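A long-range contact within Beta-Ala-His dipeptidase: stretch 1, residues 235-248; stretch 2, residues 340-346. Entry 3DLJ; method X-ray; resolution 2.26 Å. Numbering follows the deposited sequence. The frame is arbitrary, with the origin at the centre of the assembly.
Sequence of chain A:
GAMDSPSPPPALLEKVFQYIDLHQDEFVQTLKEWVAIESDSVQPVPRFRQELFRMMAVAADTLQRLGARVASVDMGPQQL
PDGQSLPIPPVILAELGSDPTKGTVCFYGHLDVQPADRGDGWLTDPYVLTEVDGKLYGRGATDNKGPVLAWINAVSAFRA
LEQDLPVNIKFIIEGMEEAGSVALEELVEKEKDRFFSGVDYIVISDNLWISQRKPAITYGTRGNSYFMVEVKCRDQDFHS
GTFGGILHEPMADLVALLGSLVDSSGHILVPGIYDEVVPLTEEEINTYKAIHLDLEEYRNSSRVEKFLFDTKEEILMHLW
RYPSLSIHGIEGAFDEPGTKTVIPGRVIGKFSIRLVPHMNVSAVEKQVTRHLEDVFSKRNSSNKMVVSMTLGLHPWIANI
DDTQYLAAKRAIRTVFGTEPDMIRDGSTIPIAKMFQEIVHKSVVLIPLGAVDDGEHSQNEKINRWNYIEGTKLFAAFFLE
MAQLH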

ATOM      1  N   ASP A 235      -2.009  35.204  -5.492  1.00 43.44           N
ATOM      2  CA  ASP A 235      -3.011  34.166  -5.364  1.00 42.69           C
ATOM      3  C   ASP A 235      -3.945  34.129  -6.571  1.00 40.86           C
ATOM      4  O   ASP A 235      -4.361  33.060  -6.979  1.00 41.05           O
ATOM      5  N   GLN A 236      -4.278  35.290  -7.124  1.00 38.29           N
ATOM      6  CA  GLN A 236      -5.202  35.360  -8.257  1.00 36.40           C
ATOM      7  C   GLN A 236      -4.486  34.973  -9.577  1.00 35.39           C
ATOM      8  O   GLN A 236      -3.333  35.353  -9.809  1.00 34.58           O
ATOM      9  N   ASP A 237      -5.175  34.198 -10.418  1.00 33.75           N
ATOM     10  CA  ASP A 237      -4.673  33.834 -11.735  1.00 32.76           C
ATOM     11  C   ASP A 237      -4.785  35.029 -12.660  1.00 31.64           C
ATOM     12  O   ASP A 237      -5.464  36.012 -12.327  1.00 31.39           O
ATOM     13  N   PHE A 238      -4.140  34.936 -13.823  1.00 30.43           N
ATOM     14  CA  PHE A 238      -4.206  35.984 -14.840  1.00 30.89           C
ATOM     15  C   PHE A 238      -4.810  35.440 -16.133  1.00 30.79           C
ATOM     16  O   PHE A 238      -4.653  34.253 -16.465  1.00 30.20           O
ATOM     17  N   HIS A 239      -5.468  36.331 -16.873  1.00 30.39           N
ATOM     18  CA  HIS A 239      -5.893  36.054 -18.242  1.00 29.93           C
ATOM     19  C   HIS A 239      -4.599  35.969 -19.063  1.00 29.67           C
ATOM     20  O   HIS A 239      -3.782  36.870 -19.013  1.00 29.07           O
ATOM     21  N   SER A 240      -4.415  34.896 -19.818  1.00 29.61           N
ATOM     22  CA  SER A 240      -3.098  34.634 -20.418  1.00 29.35           C
ATOM     23  C   SER A 240      -2.796  35.520 -21.611  1.00 29.71           C
ATOM     24  O   SER A 240      -1.664  35.572 -22.072  1.00 29.54           O
ATOM     25  N   GLY A 241      -3.818  36.213 -22.113  1.00 30.31           N
ATOM     26  CA  GLY A 241      -3.641  37.192 -23.173  1.00 31.09           C
ATOM     27  C   GLY A 241      -3.498  38.617 -22.674  1.00 31.82           C
ATOM     28  O   GLY A 241      -2.616  39.355 -23.123  1.00 33.35           O
ATOM     29  N   THR A 242      -4.364  39.006 -21.749  1.00 31.75           N
ATOM     30  CA  THR A 242      -4.355  40.344 -21.181  1.00 31.82           C
ATOM     31  C   THR A 242      -3.045  40.578 -20.447  1.00 32.09           C
ATOM     32  O   THR A 242      -2.516  41.680 -20.498  1.00 32.87           O
ATOM     33  N   PHE A 243      -2.505  39.537 -19.807  1.00 31.55           N
ATOM     34  CA  PHE A 243      -1.216  39.638 -19.107  1.00 31.39           C
ATOM     35  C   PHE A 243      -0.075  38.799 -19.727  1.00 30.52           C
ATOM     36  O   PHE A 243       0.976  38.642 -19.124  1.00 30.70           O
ATOM     37  N   GLY A 244      -0.276  38.264 -20.926  1.00 30.57           N
ATOM     38  CA  GLY A 244       0.733  37.381 -21.552  1.00 30.43           C
ATOM     39  C   GLY A 244       1.925  38.160 -22.089  1.00 30.65           C
ATOM     40  O   GLY A 244       1.749  39.126 -22.827  1.00 30.41           O
ATOM     41  N   GLY A 245       3.132  37.742 -21.699  1.00 31.12           N
ATOM     42  CA  GLY A 245       4.380  38.346 -22.167  1.00 31.55           C
ATOM     43  C   GLY A 245       5.198  39.124 -21.157  1.00 32.58           C
ATOM     44  O   GLY A 245       6.357  39.448 -21.429  1.00 32.52           O
ATOM     45  N   ILE A 246       4.618  39.439 -19.991  1.00 33.66           N
ATOM     46  CA  ILE A 246       5.236  40.379 -19.044  1.00 33.38           C
ATOM     47  C   ILE A 246       5.473  39.811 -17.635  1.00 34.25           C
ATOM     48  O   ILE A 246       6.090  40.473 -16.793  1.00 34.20           O
ATOM     49  N   LEU A 247       4.994  38.591 -17.379  1.00 34.60           N
ATOM     50  CA  LEU A 247       5.200  37.954 -16.077  1.00 34.61           C
ATOM     51  C   LEU A 247       6.252  36.863 -16.062  1.00 34.93           C
ATOM     52  O   LEU A 247       6.475  36.176 -17.059  1.00 34.80           O
ATOM     53  N   HIS A 248       6.894  36.709 -14.906  1.00 35.79           N
ATOM     54  CA  HIS A 248       7.560  35.474 -14.551  1.00 36.33           C
ATOM     55  C   HIS A 248       6.428  34.553 -14.135  1.00 35.87           C
ATOM     56  O   HIS A 248       5.851  34.700 -13.046  1.00 36.33           O
ATOM     57  N   LYS A 340      -8.722  26.255 -21.332  1.00 32.64           N
ATOM     58  CA  LYS A 340      -8.767  27.495 -20.557  1.00 30.89           C
ATOM     59  C   LYS A 340      -7.511  28.296 -20.808  1.00 30.74           C
ATOM     60  O   LYS A 340      -6.422  27.738 -20.775  1.00 30.78           O
ATOM     61  N   THR A 341      -7.680  29.592 -21.067  1.00 30.04           N
ATOM     62  CA  THR A 341      -6.583  30.530 -21.269  1.00 30.52           C
ATOM     63  C   THR A 341      -6.237  31.333 -19.980  1.00 31.09           C
ATOM     64  O   THR A 341      -6.708  32.480 -19.749  1.00 30.32           O
ATOM     65  N   VAL A 342      -5.401  30.702 -19.156  1.00 30.38           N
ATOM     66  CA  VAL A 342      -5.133  31.157 -17.801  1.00 29.74           C
ATOM     67  C   VAL A 342      -3.635  31.029 -17.495  1.00 30.18           C
ATOM     68  O   VAL A 342      -3.000  30.054 -17.876  1.00 31.79           O
ATOM     69  N   ILE A 343      -3.076  32.039 -16.852  1.00 30.12           N
ATOM     70  CA  ILE A 343      -1.776  31.931 -16.191  1.00 30.03           C
ATOM     71  C   ILE A 343      -2.063  31.720 -14.688  1.00 30.51           C
ATOM     72  O   ILE A 343      -2.457  32.654 -14.014  1.00 29.96           O
ATOM     73  N   PRO A 344      -1.904  30.481 -14.181  1.00 31.15           N
ATOM     74  CA  PRO A 344      -2.050  30.173 -12.742  1.00 31.43           C
ATOM     75  C   PRO A 344      -1.163  31.068 -11.874  1.00 31.66           C
ATOM     76  O   PRO A 344      -0.009  31.273 -12.214  1.00 31.52           O
ATOM     77  N   GLY A 345      -1.703  31.606 -10.782  1.00 31.86           N
ATOM     78  CA  GLY A 345      -0.933  32.471  -9.897  1.00 32.68           C
ATOM     79  C   GLY A 345      -0.091  31.691  -8.890  1.00 33.63           C
ATOM     80  O   GLY A 345       0.980  32.124  -8.492  1.00 34.32           O
ATOM     81  N   ARG A 346      -0.562  30.519  -8.489  1.00 34.33           N
ATOM     82  CA  ARG A 346       0.110  29.738  -7.466  1.00 34.79           C
ATOM     83  C   ARG A 346      -0.071  28.275  -7.790  1.00 33.42           C
ATOM     84  O   ARG A 346      -1.202  27.773  -7.882  1.00 33.08           O
TER

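Phe 238 and Ile 343 form an antiparallel, hydrogen-bonded pair. Phe 238 N donates to Ile 343 O at 2.8 Å, and Ile 343 N donates to Phe 238 O at 2.7 Å. Both backbones are thus satisfied at this pair. Two residues on, Ser 240 N donates to Thr 341 O at 3.3 Å, a weak bond.

The side chains of Phe 238 (chi1 m) and Ile 343 (m, t) lie on the same sheet face, with their CB atoms 4.0 Å apart. Ile 343 is the most covered residue of the contact. Its CD1 lies 4.0 Å from CD1 of Leu 247 (m, t) and 3.7 Å from CA of Ser 240. Ser 240 (p) points toward stretch 2, and its OG is 3.7 Å from Thr 341 CB.

Asp 237 (m) points sideways. Its OD1 accepts from Gly 345 N at 2.8 Å and from water 1 at 2.7 Å. Arg 346 N donates to the same water at 3.2 Å, so the water links side chain and backbone. Asp 237 CB also packs against Val 342 CG2 at 3.5 Å.

His 239 (t) points away; its ND1 accepts from Gly 241 N at 2.9 Å. Arg 346 (t, t) points toward stretch 1. Asp 235 OD2 is 4.3 Å from Arg 346 NE, beyond a salt bridge, and is hydrogen-bonded elsewhere in the structure.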

ATOM      1  CB  ASP A 235      -3.843  34.388  -4.084  1.00 43.73           C
ATOM      2  CG  ASP A 235      -3.194  33.791  -2.835  1.00 45.87           C
ATOM      3  OD1 ASP A 235      -3.604  34.205  -1.736  1.00 48.98           O
ATOM      4  OD2 ASP A 235      -2.300  32.915  -2.939  1.00 48.30           O
ATOM      5  CB  GLN A 236      -5.829  36.760  -8.332  1.00 36.09           C
ATOM      6  CG  GLN A 236      -7.074  36.903  -9.197  1.00 35.49           C
ATOM      7  CD  GLN A 236      -7.553  38.334  -9.292  1.00 36.47           C
ATOM      8  OE1 GLN A 236      -6.756  39.267  -9.501  1.00 37.13           O
ATOM      9  NE2 GLN A 236      -8.867  38.529  -9.148  1.00 35.75           N
ATOM     10  CB  ASP A 237      -5.503  32.697 -12.351  1.00 32.67           C
ATOM     11  CG  ASP A 237      -5.398  31.409 -11.608  1.00 33.16           C
ATOM     12  OD1 ASP A 237      -4.490  31.215 -10.784  1.00 37.59           O
ATOM     13  OD2 ASP A 237      -6.244  30.549 -11.867  1.00 35.80           O
ATOM     14  CB  PHE A 238      -2.805  36.547 -15.183  1.00 30.83           C
ATOM     15  CG  PHE A 238      -1.992  37.013 -13.985  1.00 31.09           C
ATOM     16  CD1 PHE A 238      -1.316  36.098 -13.172  1.00 31.71           C
ATOM     17  CD2 PHE A 238      -1.854  38.365 -13.712  1.00 31.05           C
ATOM     18  CE1 PHE A 238      -0.537  36.525 -12.087  1.00 30.49           C
ATOM     19  CE2 PHE A 238      -1.077  38.799 -12.651  1.00 29.69           C
ATOM     20  CZ  PHE A 238      -0.430  37.871 -11.825  1.00 30.02           C
ATOM     21  CB  HIS A 239      -6.761  37.202 -18.747  1.00 29.69           C
ATOM     22  CG  HIS A 239      -7.318  36.998 -20.123  1.00 30.36           C
ATOM     23  ND1 HIS A 239      -6.529  36.708 -21.213  1.00 30.46           N
ATOM     24  CD2 HIS A 239      -8.584  37.089 -20.592  1.00 31.77           C
ATOM     25  CE1 HIS A 239      -7.286  36.591 -22.287  1.00 29.77           C
ATOM     26  NE2 HIS A 239      -8.535  36.827 -21.939  1.00 31.95           N
ATOM     27  CB  SER A 240      -2.910  33.157 -20.747  1.00 28.12           C
ATOM     28  OG  SER A 240      -3.467  32.850 -21.999  1.00 27.69           O
ATOM     29  CB  THR A 242      -5.568  40.542 -20.247  1.00 32.03           C
ATOM     30  OG1 THR A 242      -6.764  40.318 -21.003  1.00 32.20           O
ATOM     31  CG2 THR A 242      -5.614  41.948 -19.676  1.00 31.59           C
ATOM     32  CB  PHE A 243      -1.385  39.305 -17.615  1.00 32.04           C
ATOM     33  CG  PHE A 243      -2.226  40.303 -16.861  1.00 32.57           C
ATOM     34  CD1 PHE A 243      -3.607  40.154 -16.788  1.00 31.64           C
ATOM     35  CD2 PHE A 243      -1.636  41.398 -16.239  1.00 34.97           C
ATOM     36  CE1 PHE A 243      -4.398  41.066 -16.114  1.00 31.36           C
ATOM     37  CE2 PHE A 243      -2.432  42.341 -15.556  1.00 35.50           C
ATOM     38  CZ  PHE A 243      -3.816  42.155 -15.482  1.00 32.73           C
ATOM     39  CB  ILE A 246       4.454  41.740 -18.970  1.00 33.93           C
ATOM     40  CG1 ILE A 246       3.059  41.568 -18.342  1.00 33.03           C
ATOM     41  CG2 ILE A 246       4.340  42.411 -20.381  1.00 32.00           C
ATOM     42  CD1 ILE A 246       2.392  42.910 -18.081  1.00 34.06           C
ATOM     43  CB  LEU A 247       3.903  37.340 -15.566  1.00 34.32           C
ATOM     44  CG  LEU A 247       2.694  38.227 -15.376  1.00 34.99           C
ATOM     45  CD1 LEU A 247       1.486  37.322 -15.314  1.00 33.96           C
ATOM     46  CD2 LEU A 247       2.837  39.133 -14.123  1.00 35.09           C
ATOM     47  CB  HIS A 248       8.472  35.660 -13.345  1.00 37.53           C
ATOM     48  CG  HIS A 248       9.700  36.471 -13.621  1.00 39.94           C
ATOM     49  ND1 HIS A 248       9.867  37.752 -13.130  1.00 42.21           N
ATOM     50  CD2 HIS A 248      10.844  36.166 -14.278  1.00 41.86           C
ATOM     51  CE1 HIS A 248      11.046  38.214 -13.509  1.00 42.52           C
ATOM     52  NE2 HIS A 248      11.661  37.271 -14.203  1.00 42.24           N
ATOM     53  CB  LYS A 340      -8.929  27.198 -19.067  1.00 31.13           C
ATOM     54  CG  LYS A 340      -9.109  28.413 -18.157  1.00 28.74           C
ATOM     55  CD  LYS A 340      -9.593  27.990 -16.773  1.00 29.95           C
ATOM     56  CE  LYS A 340      -9.792  29.189 -15.851  1.00 29.55           C
ATOM     57  NZ  LYS A 340     -10.040  28.701 -14.468  1.00 31.64           N
ATOM     58  CB  THR A 341      -6.848  31.478 -22.476  1.00 30.67           C
ATOM     59  OG1 THR A 341      -8.209  31.904 -22.470  1.00 29.25           O
ATOM     60  CG2 THR A 341      -6.587  30.768 -23.789  1.00 30.73           C
ATOM     61  CB  VAL A 342      -6.011  30.356 -16.745  1.00 29.57           C
ATOM     62  CG1 VAL A 342      -5.576  28.885 -16.626  1.00 24.59           C
ATOM     63  CG2 VAL A 342      -6.017  31.050 -15.374  1.00 25.68           C
ATOM     64  CB  ILE A 343      -0.959  33.237 -16.351  1.00 30.36           C
ATOM     65  CG1 ILE A 343      -0.592  33.492 -17.817  1.00 26.93           C
ATOM     66  CG2 ILE A 343       0.279  33.240 -15.450  1.00 28.45           C
ATOM     67  CD1 ILE A 343      -0.261  34.956 -18.078  1.00 30.52           C
ATOM     68  CB  PRO A 344      -1.579  28.714 -12.648  1.00 31.03           C
ATOM     69  CG  PRO A 344      -1.834  28.155 -14.011  1.00 31.03           C
ATOM     70  CD  PRO A 344      -1.595  29.268 -14.975  1.00 31.34           C
ATOM     71  CB  ARG A 346      -0.529  30.031  -6.091  1.00 35.05           C
ATOM     72  CG  ARG A 346       0.382  29.800  -4.909  1.00 36.47           C
ATOM     73  CD  ARG A 346      -0.376  30.100  -3.597  1.00 38.38           C
ATOM     74  NE  ARG A 346      -0.925  28.863  -3.057  1.00 45.85           N
ATOM     75  CZ  ARG A 346      -0.802  28.483  -1.791  1.00 49.67           C
ATOM     76  NH1 ARG A 346      -1.318  27.313  -1.392  1.00 48.96           N
ATOM     77  NH2 ARG A 346      -0.167  29.281  -0.925  1.00 50.04           N
TER
HETATM   78  O   HOH W   1      -3.407  29.246  -9.233  1.00 25.09           O